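Methyl-accepting chemotaxis protein (PDB 4EXO) probably senses chemical signals in the periplasm through a PAS-like single Cache domain that binds pyruvic acid, as part of a chemotaxis receptor. Local coordinates at the interface of chains A and B. Residues are numbered along the deposited sequence; one frame, centred on the assembly and turned at random. Chains: chain A/B, Methyl-accepting chemotaxis protein.

The interface of chains A and B. Residues chain A 20-21, 24; chain B 21, 53-54.
The phenol rings of A:Tyr21 and B:Tyr21 meet through their CE1 carbons, 3.9 Å apart, with the two side chains crossing at about a right angle. One face of the B:Tyr21 ring is covered by its own chain's B:Phe54, whose CG stands 3.6 Å above the ring over its centre; in return, B:Tyr21 CD2 lies above the centre of the B:Phe54 ring. A:Tyr21 CE1 is on the other side of the B:Tyr21 plane but out past the CD1–CE1 edge, so the tyrosines touch edge to edge rather than stacking. Selenomethionine A:Met24 and A:Ala20 approach that edge from the B:Phe54 side, both lifted out of the ring plane. The selenium of A:Met24, in the place of the methionine sulphur, comes 3.5 Å from B:Tyr21 CD1, while CB of A:Ala20 packs against CE1, so neighbouring ring carbons are engaged by residues one helical turn apart.

This is a worked example of apolar helix pairing across a two-fold axis. Helix 2-28 of each chain supplies the tyrosine, and every contact has a twin with the chains exchanged. The pairing fits the dimeric habit of chemotaxis receptors, although the structure alone does not prove that this is the receptor dimer.

A:Met24 links helix to loop. Its CG, anti to the carbonyl carbon (chi1 -61°), packs 3.8 Å from B:Phe54 CB, the two side chains running side by side and pointing the same way. Beyond the selenium the chain bends (chi3 67°), carrying the terminal methyl CE to the backbone of B:Tyr21, 3.4 Å from its carbonyl O. B:Arg53 O points towards the backbone N of A:Met24 but stays 3.4 Å from it, too far to count as a bond; that N lies 3.0 Å from A:Ala20 O, one turn back in its own helix. Cohesion here therefore rests on shape and apolar side-chain surface. Even the B:Tyr21 phenol oxygen, OH, meets a methyl group, lying 3.6 Å from A:Ala20 CB.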
ATOM      1  N   ALA A  20       5.437   2.363  -5.235  1.00 19.30           N
ATOM      2  CA  ALA A  20       4.971   2.517  -3.843  1.00 18.80           C
ATOM      3  C   ALA A  20       4.063   1.370  -3.416  1.00 17.97           C
ATOM      4  O   ALA A  20       4.236   0.783  -2.340  1.00 19.16           O
ATOM      5  CB  ALA A  20       4.223   3.872  -3.654  1.00 18.14           C
ATOM      6  N   TYR A  21       3.069   1.061  -4.238  1.00 17.48           N
ATOM      7  CA  TYR A  21       2.156  -0.043  -3.901  1.00 18.61           C
ATOM      8  C   TYR A  21       2.919  -1.344  -3.788  1.00 19.28           C
ATOM      9  O   TYR A  21       2.646  -2.137  -2.885  1.00 19.15           O
ATOM     10  CB  TYR A  21       1.086  -0.203  -4.999  1.00 18.50           C
ATOM     11  CG  TYR A  21       0.201   1.046  -5.196  1.00 18.97           C
ATOM     12  CD1 TYR A  21      -0.165   1.831  -4.109  1.00 23.56           C
ATOM     13  CD2 TYR A  21      -0.275   1.394  -6.461  1.00 22.38           C
ATOM     14  CE1 TYR A  21      -0.986   2.943  -4.257  1.00 24.73           C
ATOM     15  CE2 TYR A  21      -1.101   2.505  -6.631  1.00 23.77           C
ATOM     16  CZ  TYR A  21      -1.450   3.265  -5.530  1.00 26.51           C
ATOM     17  OH  TYR A  21      -2.240   4.380  -5.686  1.00 28.95           O
HETATM   18  N   MSE A  24       4.649  -1.564  -0.519  0.50 19.77           N
HETATM   19  CA  MSE A  24       3.732  -1.914   0.566  0.50 19.81           C
HETATM   20  C   MSE A  24       3.477  -3.404   0.675  0.50 19.83           C
HETATM   21  O   MSE A  24       3.436  -3.948   1.778  0.50 20.16           O
HETATM   22  CB  MSE A  24       2.417  -1.149   0.423  0.50 20.12           C
HETATM   23  CG  MSE A  24       2.635   0.342   0.479  0.50 20.29           C
HETATM   24 SE   MSE A  24       0.963   1.303   0.644  0.30 21.34          SE
HETATM   25  CE  MSE A  24       0.405   0.757   2.410  0.50 20.20           C
TER
ATOM     26  N   TYR B  21      -3.005   4.409   0.191  1.00 17.48           N
ATOM     27  CA  TYR B  21      -2.112   3.750   1.158  1.00 18.61           C
ATOM     28  C   TYR B  21      -2.896   3.273   2.361  1.00 19.28           C
ATOM     29  O   TYR B  21      -2.646   2.173   2.858  1.00 19.15           O
ATOM     30  CB  TYR B  21      -1.033   4.737   1.644  1.00 18.50           C
ATOM     31  CG  TYR B  21      -0.127   5.277   0.517  1.00 18.97           C
ATOM     32  CD1 TYR B  21       0.239   4.462  -0.547  1.00 23.56           C
ATOM     33  CD2 TYR B  21       0.368   6.581   0.561  1.00 22.38           C
ATOM     34  CE1 TYR B  21       1.078   4.916  -1.557  1.00 24.73           C
ATOM     35  CE2 TYR B  21       1.213   7.057  -0.443  1.00 23.77           C
ATOM     36  CZ  TYR B  21       1.561   6.220  -1.488  1.00 26.51           C
ATOM     37  OH  TYR B  21       2.369   6.684  -2.499  1.00 28.95           O
ATOM     38  N   ARG B  53       5.794  -0.107   4.491  1.00 20.92           N
ATOM     39  CA  ARG B  53       6.282   1.217   4.057  1.00 20.36           C
ATOM     40  C   ARG B  53       5.846   1.500   2.638  1.00 21.14           C
ATOM     41  O   ARG B  53       5.861   0.581   1.805  1.00 21.28           O
ATOM     42  CB  ARG B  53       7.830   1.266   4.089  1.00 20.34           C
ATOM     43  CG  ARG B  53       8.436   0.995   5.459  1.00 20.22           C
ATOM     44  CD  ARG B  53       8.316   2.243   6.377  1.00 21.29           C
ATOM     45  NE  ARG B  53       9.069   2.025   7.622  1.00 21.42           N
ATOM     46  CZ  ARG B  53       8.681   1.212   8.603  1.00 22.94           C
ATOM     47  NH1 ARG B  53       7.515   0.546   8.520  1.00 19.74           N
ATOM     48  NH2 ARG B  53       9.436   1.101   9.701  1.00 22.11           N
ATOM     49  N   PHE B  54       5.487   2.753   2.339  1.00 20.47           N
ATOM     50  CA  PHE B  54       5.388   3.167   0.936  1.00 21.75           C
ATOM     51  C   PHE B  54       6.569   4.039   0.468  1.00 23.17           C
ATOM     52  O   PHE B  54       6.668   4.380  -0.719  1.00 23.89           O
ATOM     53  CB  PHE B  54       4.026   3.824   0.617  1.00 21.71           C
ATOM     54  CG  PHE B  54       3.673   5.030   1.500  1.00 21.68           C
ATOM     55  CD1 PHE B  54       4.086   6.314   1.148  1.00 22.96           C
ATOM     56  CD2 PHE B  54       2.923   4.869   2.649  1.00 22.31           C
ATOM     57  CE1 PHE B  54       3.745   7.450   1.961  1.00 23.33           C
ATOM     58  CE2 PHE B  54       2.569   6.013   3.471  1.00 23.76           C
ATOM     59  CZ  PHE B  54       2.991   7.282   3.109  1.00 20.56           C
TER